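Local coordinates for cellulase (Bacillus sp. BG-CS10, PDB 5E09), which probably hydrolyses beta-1,4-glucosidic bonds of cellulose as a halophilic family 5 endoglucanase that also carries a family 46 carbohydrate-binding module, at residues Q286-I297 against D325-W336. Sequence-based numbering, arbitrary orientation.
Sequences QGEKLKFFEFLI and DQEFHNMLKASW
The side chains of Asp-325 and Gln-286 approach from opposite directions, with amide and carboxylate nearly coplanar. NE2 of Gln-286 donates to the syn lone pair of Asp-325 OD2 at 2.7 Å. The same carboxylate caps its own helix: OD1 accepts from the backbone N of Phe-328, which approaches from above the carboxylate plane. NZ of Lys-289 forms a longer salt bridge to Asp-325 OD2 (3.6 Å) and donates to OE1 of Gln-286, fixing which way the amide faces. Glu-327 reaches out extended, and its OE2 takes the second N-H of Gln-286 NE2 at 3.1 Å, on the anti side and somewhat out of the carboxylate plane. With an alanine here instead of Gln-286, Asp-325 and Glu-327 would probably lose their shared amide donor and Lys-289 its amide acceptor, so that these side chains could turn more freely.

Phe-328 has CG anti to the backbone N (chi1 176°), which swings its ring toward helix 286-302. Its CE1 edge points onto one face of the Phe-293 ring, 3.6 Å from CD2, in a T-shaped pair with planes at 67°. Phe-292 lies against the opposite face. At Met-331, a selenomethionine, CB touches CD2 of Leu-290 and SE rests 3.8 Å from CG of Glu-294. The carboxylate of Glu-294 leads away to Arg-339. CD2 of Leu-332 touches both CD1 of Phe-293 and CD1 of Ile-297, 3.8 Å from each. Ser-335 packs CB against CG2 of Ile-297, while its OG donates back to Met-331 O.

The axes of the two helical segments run nearly parallel and approach to 9.3 Å, at an angle of 18°. Helix 286-302 follows barrel strand 267-272 and helix 326-337 follows strand 306-311. They are neighbouring outer helices of the (beta/alpha)8 TIM barrel of family 5 glycoside hydrolases.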
loop_
_atom_site.group_PDB
_atom_site.type_symbol
_atom_site.label_atom_id
_atom_site.label_comp_id
_atom_site.label_asym_id
_atom_site.label_seq_id
_atom_site.Cartn_x
_atom_site.Cartn_y
_atom_site.Cartn_z
ATOM N N GLN A 286 6.596 9.394 -7.013
ATOM C CA GLN A 286 5.292 9.284 -7.674
ATOM C C GLN A 286 5.263 8.375 -8.914
ATOM O O GLN A 286 4.409 7.485 -9.025
ATOM C CB GLN A 286 4.794 10.685 -8.050
ATOM C CG GLN A 286 3.364 10.733 -8.568
ATOM C CD GLN A 286 2.315 10.425 -7.499
ATOM O OE1 GLN A 286 2.640 10.056 -6.364
ATOM N NE2 GLN A 286 1.046 10.589 -7.862
ATOM N N GLY A 287 6.192 8.590 -9.840
ATOM C CA GLY A 287 6.238 7.795 -11.055
ATOM C C GLY A 287 6.465 6.320 -10.778
ATOM O O GLY A 287 5.855 5.442 -11.404
ATOM N N GLU A 288 7.346 6.052 -9.822
ATOM C CA GLU A 288 7.673 4.683 -9.442
ATOM C C GLU A 288 6.480 4.007 -8.759
ATOM O O GLU A 288 6.201 2.826 -8.998
ATOM C CB GLU A 288 8.906 4.674 -8.537
ATOM C CG GLU A 288 10.137 5.308 -9.179
ATOM C CD GLU A 288 10.518 4.650 -10.503
ATOM O OE1 GLU A 288 10.694 3.415 -10.538
ATOM O OE2 GLU A 288 10.641 5.369 -11.518
ATOM N N LYS A 289 5.768 4.770 -7.931
ATOM C CA LYS A 289 4.539 4.292 -7.300
ATOM C C LYS A 289 3.505 3.873 -8.356
ATOM O O LYS A 289 2.979 2.743 -8.333
ATOM C CB LYS A 289 3.955 5.375 -6.385
ATOM C CG LYS A 289 2.576 5.051 -5.828
ATOM C CD LYS A 289 1.803 6.314 -5.464
ATOM C CE LYS A 289 2.610 7.204 -4.533
ATOM N NZ LYS A 289 1.915 8.495 -4.294
ATOM N N LEU A 290 3.227 4.790 -9.285
ATOM C CA LEU A 290 2.298 4.515 -10.383
ATOM C C LEU A 290 2.696 3.268 -11.175
ATOM O O LEU A 290 1.861 2.398 -11.443
ATOM C CB LEU A 290 2.213 5.716 -11.323
ATOM C CG LEU A 290 1.705 7.029 -10.726
ATOM C CD1 LEU A 290 1.803 8.154 -11.744
ATOM C CD2 LEU A 290 0.279 6.877 -10.226
ATOM N N LYS A 291 3.971 3.174 -11.541
ATOM C CA LYS A 291 4.437 2.005 -12.285
ATOM C C LYS A 291 4.236 0.702 -11.494
ATOM O O LYS A 291 3.838 -0.335 -12.060
ATOM C CB LYS A 291 5.905 2.183 -12.684
ATOM C CG LYS A 291 6.098 3.179 -13.834
ATOM C CD LYS A 291 7.545 3.222 -14.331
ATOM C CE LYS A 291 8.442 3.961 -13.359
ATOM N NZ LYS A 291 9.811 4.172 -13.913
ATOM N N PHE A 292 4.484 0.763 -10.184
ATOM C CA PHE A 292 4.269 -0.399 -9.331
ATOM C C PHE A 292 2.819 -0.860 -9.406
ATOM O O PHE A 292 2.544 -2.026 -9.704
ATOM C CB PHE A 292 4.642 -0.105 -7.874
ATOM C CG PHE A 292 4.254 -1.208 -6.922
ATOM C CD1 PHE A 292 5.095 -2.292 -6.715
ATOM C CD2 PHE A 292 3.044 -1.170 -6.247
ATOM C CE1 PHE A 292 4.738 -3.320 -5.847
ATOM C CE2 PHE A 292 2.680 -2.192 -5.385
ATOM C CZ PHE A 292 3.530 -3.270 -5.187
ATOM N N PHE A 293 1.888 0.050 -9.133
ATOM C CA PHE A 293 0.481 -0.353 -9.106
ATOM C C PHE A 293 -0.038 -0.799 -10.479
ATOM O O PHE A 293 -0.844 -1.733 -10.564
ATOM C CB PHE A 293 -0.379 0.775 -8.534
ATOM C CG PHE A 293 -0.303 0.871 -7.034
ATOM C CD1 PHE A 293 -1.098 0.061 -6.235
ATOM C CD2 PHE A 293 0.582 1.746 -6.421
ATOM C CE1 PHE A 293 -1.026 0.127 -4.846
ATOM C CE2 PHE A 293 0.660 1.823 -5.029
ATOM C CZ PHE A 293 -0.148 1.008 -4.242
ATOM N N GLU A 294 0.441 -0.162 -11.547
ATOM C CA GLU A 294 0.054 -0.565 -12.904
ATOM C C GLU A 294 0.484 -2.011 -13.189
ATOM O O GLU A 294 -0.314 -2.851 -13.643
ATOM C CB GLU A 294 0.665 0.391 -13.938
ATOM C CG GLU A 294 0.097 0.267 -15.354
ATOM C CD GLU A 294 0.778 -0.809 -16.177
ATOM O OE1 GLU A 294 1.973 -1.094 -15.925
ATOM O OE2 GLU A 294 0.114 -1.373 -17.075
ATOM N N PHE A 295 1.754 -2.292 -12.913
ATOM C CA PHE A 295 2.295 -3.636 -13.085
ATOM C C PHE A 295 1.520 -4.677 -12.258
ATOM O O PHE A 295 1.026 -5.694 -12.784
ATOM C CB PHE A 295 3.773 -3.626 -12.701
ATOM C CG PHE A 295 4.513 -4.868 -13.081
ATOM C CD1 PHE A 295 5.055 -5.008 -14.348
ATOM C CD2 PHE A 295 4.693 -5.887 -12.164
ATOM C CE1 PHE A 295 5.753 -6.155 -14.698
ATOM C CE2 PHE A 295 5.389 -7.031 -12.503
ATOM C CZ PHE A 295 5.921 -7.168 -13.770
ATOM N N LEU A 296 1.404 -4.399 -10.962
ATOM C CA LEU A 296 0.706 -5.285 -10.034
ATOM C C LEU A 296 -0.706 -5.632 -10.499
ATOM O O LEU A 296 -1.076 -6.812 -10.572
ATOM C CB LEU A 296 0.638 -4.653 -8.641
ATOM C CG LEU A 296 -0.163 -5.439 -7.597
ATOM C CD1 LEU A 296 0.423 -6.833 -7.403
ATOM C CD2 LEU A 296 -0.233 -4.692 -6.269
ATOM N N ILE A 297 -1.504 -4.611 -10.807
ATOM C CA ILE A 297 -2.893 -4.879 -11.159
ATOM C C ILE A 297 -2.987 -5.593 -12.517
ATOM O O ILE A 297 -3.864 -6.444 -12.706
ATOM C CB ILE A 297 -3.730 -3.591 -11.148
ATOM C CG1 ILE A 297 -3.827 -3.076 -9.710
ATOM C CG2 ILE A 297 -5.132 -3.852 -11.691
ATOM C CD1 ILE A 297 -4.482 -1.723 -9.571
ATOM N N ASP A 325 -4.885 11.978 -4.072
ATOM C CA ASP A 325 -3.997 11.887 -5.224
ATOM C C ASP A 325 -4.772 11.345 -6.426
ATOM O O ASP A 325 -4.861 10.132 -6.627
ATOM C CB ASP A 325 -2.792 10.996 -4.889
ATOM C CG ASP A 325 -1.754 10.943 -6.005
ATOM O OD1 ASP A 325 -2.104 11.148 -7.187
ATOM O OD2 ASP A 325 -0.573 10.674 -5.694
ATOM N N GLN A 326 -5.313 12.259 -7.229
ATOM C CA GLN A 326 -6.175 11.904 -8.351
ATOM C C GLN A 326 -5.441 11.116 -9.426
ATOM O O GLN A 326 -6.015 10.230 -10.060
ATOM C CB GLN A 326 -6.784 13.166 -8.966
ATOM C CG GLN A 326 -7.856 12.890 -9.999
ATOM C CD GLN A 326 -9.113 12.293 -9.388
ATOM O OE1 GLN A 326 -9.583 12.738 -8.336
ATOM N NE2 GLN A 326 -9.662 11.274 -10.047
ATOM N N GLU A 327 -4.175 11.459 -9.640
ATOM C CA GLU A 327 -3.325 10.770 -10.606
ATOM C C GLU A 327 -3.228 9.280 -10.260
ATOM O O GLU A 327 -3.389 8.403 -11.122
ATOM C CB GLU A 327 -1.938 11.428 -10.624
ATOM C CG GLU A 327 -0.972 10.928 -11.686
ATOM C CD GLU A 327 0.333 11.714 -11.682
ATOM O OE1 GLU A 327 0.855 12.014 -12.772
ATOM O OE2 GLU A 327 0.837 12.039 -10.586
ATOM N N PHE A 328 -2.982 9.021 -8.978
ATOM C CA PHE A 328 -2.914 7.677 -8.405
ATOM C C PHE A 328 -4.183 6.867 -8.688
ATOM O O PHE A 328 -4.128 5.778 -9.289
ATOM C CB PHE A 328 -2.654 7.799 -6.891
ATOM C CG PHE A 328 -2.658 6.495 -6.144
ATOM C CD1 PHE A 328 -1.987 5.387 -6.632
ATOM C CD2 PHE A 328 -3.307 6.393 -4.928
ATOM C CE1 PHE A 328 -1.985 4.196 -5.932
ATOM C CE2 PHE A 328 -3.309 5.203 -4.221
ATOM C CZ PHE A 328 -2.644 4.103 -4.725
ATOM N N HIS A 329 -5.329 7.404 -8.280
ATOM C CA HIS A 329 -6.573 6.679 -8.482
ATOM C C HIS A 329 -6.920 6.510 -9.955
ATOM O O HIS A 329 -7.523 5.507 -10.337
ATOM C CB HIS A 329 -7.744 7.354 -7.783
ATOM C CG HIS A 329 -9.027 6.604 -7.956
ATOM N ND1 HIS A 329 -10.008 7.001 -8.837
ATOM C CD2 HIS A 329 -9.456 5.442 -7.406
ATOM C CE1 HIS A 329 -11.008 6.133 -8.797
ATOM N NE2 HIS A 329 -10.696 5.181 -7.937
ATOM N N ASN A 330 -6.564 7.490 -10.780
ATOM C CA ASN A 330 -6.763 7.343 -12.214
ATOM C C ASN A 330 -5.954 6.164 -12.733
ATOM O O ASN A 330 -6.420 5.417 -13.592
ATOM C CB ASN A 330 -6.381 8.621 -12.968
ATOM C CG ASN A 330 -7.431 9.713 -12.839
ATOM O OD1 ASN A 330 -8.459 9.535 -12.181
ATOM N ND2 ASN A 330 -7.169 10.854 -13.461
HETATM N N MSE A 331 -4.744 5.992 -12.207
HETATM C CA MSE A 331 -3.920 4.859 -12.622
HETATM C C MSE A 331 -4.548 3.528 -12.189
HETATM O O MSE A 331 -4.546 2.557 -12.957
HETATM C CB MSE A 331 -2.497 4.983 -12.068
HETATM C CG MSE A 331 -1.580 3.839 -12.491
HETATM SE SE MSE A 331 -1.518 3.580 -14.439
HETATM C CE MSE A 331 0.190 4.452 -14.799
ATOM N N LEU A 332 -5.091 3.484 -10.972
ATOM C CA LEU A 332 -5.797 2.279 -10.520
ATOM C C LEU A 332 -6.994 1.960 -11.424
ATOM O O LEU A 332 -7.153 0.832 -11.911
ATOM C CB LEU A 332 -6.278 2.437 -9.074
ATOM C CG LEU A 332 -5.265 2.740 -7.969
ATOM C CD1 LEU A 332 -5.986 2.825 -6.632
ATOM C CD2 LEU A 332 -4.138 1.701 -7.922
ATOM N N LYS A 333 -7.829 2.975 -11.633
ATOM C CA LYS A 333 -9.045 2.874 -12.433
ATOM C C LYS A 333 -8.734 2.379 -13.835
ATOM O O LYS A 333 -9.395 1.473 -14.348
ATOM C CB LYS A 333 -9.742 4.234 -12.492
ATOM C CG LYS A 333 -11.194 4.196 -12.932
ATOM C CD LYS A 333 -11.836 5.565 -12.732
ATOM C CE LYS A 333 -13.352 5.494 -12.778
ATOM N NZ LYS A 333 -13.979 6.693 -12.146
ATOM N N ALA A 334 -7.715 2.976 -14.446
ATOM C CA ALA A 334 -7.257 2.547 -15.762
ATOM C C ALA A 334 -6.803 1.091 -15.729
ATOM O O ALA A 334 -7.112 0.308 -16.632
ATOM C CB ALA A 334 -6.126 3.446 -16.254
ATOM N N SER A 335 -6.074 0.728 -14.678
ATOM C CA SER A 335 -5.532 -0.621 -14.573
ATOM C C SER A 335 -6.616 -1.687 -14.396
ATOM O O SER A 335 -6.394 -2.850 -14.735
ATOM C CB SER A 335 -4.525 -0.695 -13.426
ATOM O OG SER A 335 -3.479 0.243 -13.625
ATOM N N TRP A 336 -7.781 -1.302 -13.871
ATOM C CA TRP A 336 -8.910 -2.235 -13.796
ATOM C C TRP A 336 -9.301 -2.771 -15.173
ATOM O O TRP A 336 -9.784 -3.898 -15.287
ATOM C CB TRP A 336 -10.146 -1.586 -13.170
ATOM C CG TRP A 336 -9.953 -1.032 -11.811
ATOM C CD1 TRP A 336 -8.971 -1.355 -10.917
ATOM C CD2 TRP A 336 -10.772 -0.047 -11.171
ATOM N NE1 TRP A 336 -9.129 -0.627 -9.760
ATOM C CE2 TRP A 336 -10.223 0.183 -9.893
ATOM C CE3 TRP A 336 -11.912 0.661 -11.559
ATOM C CZ2 TRP A 336 -10.780 1.095 -9.001
ATOM C CZ3 TRP A 336 -12.463 1.566 -10.668
ATOM C CH2 TRP A 336 -11.897 1.774 -9.405
#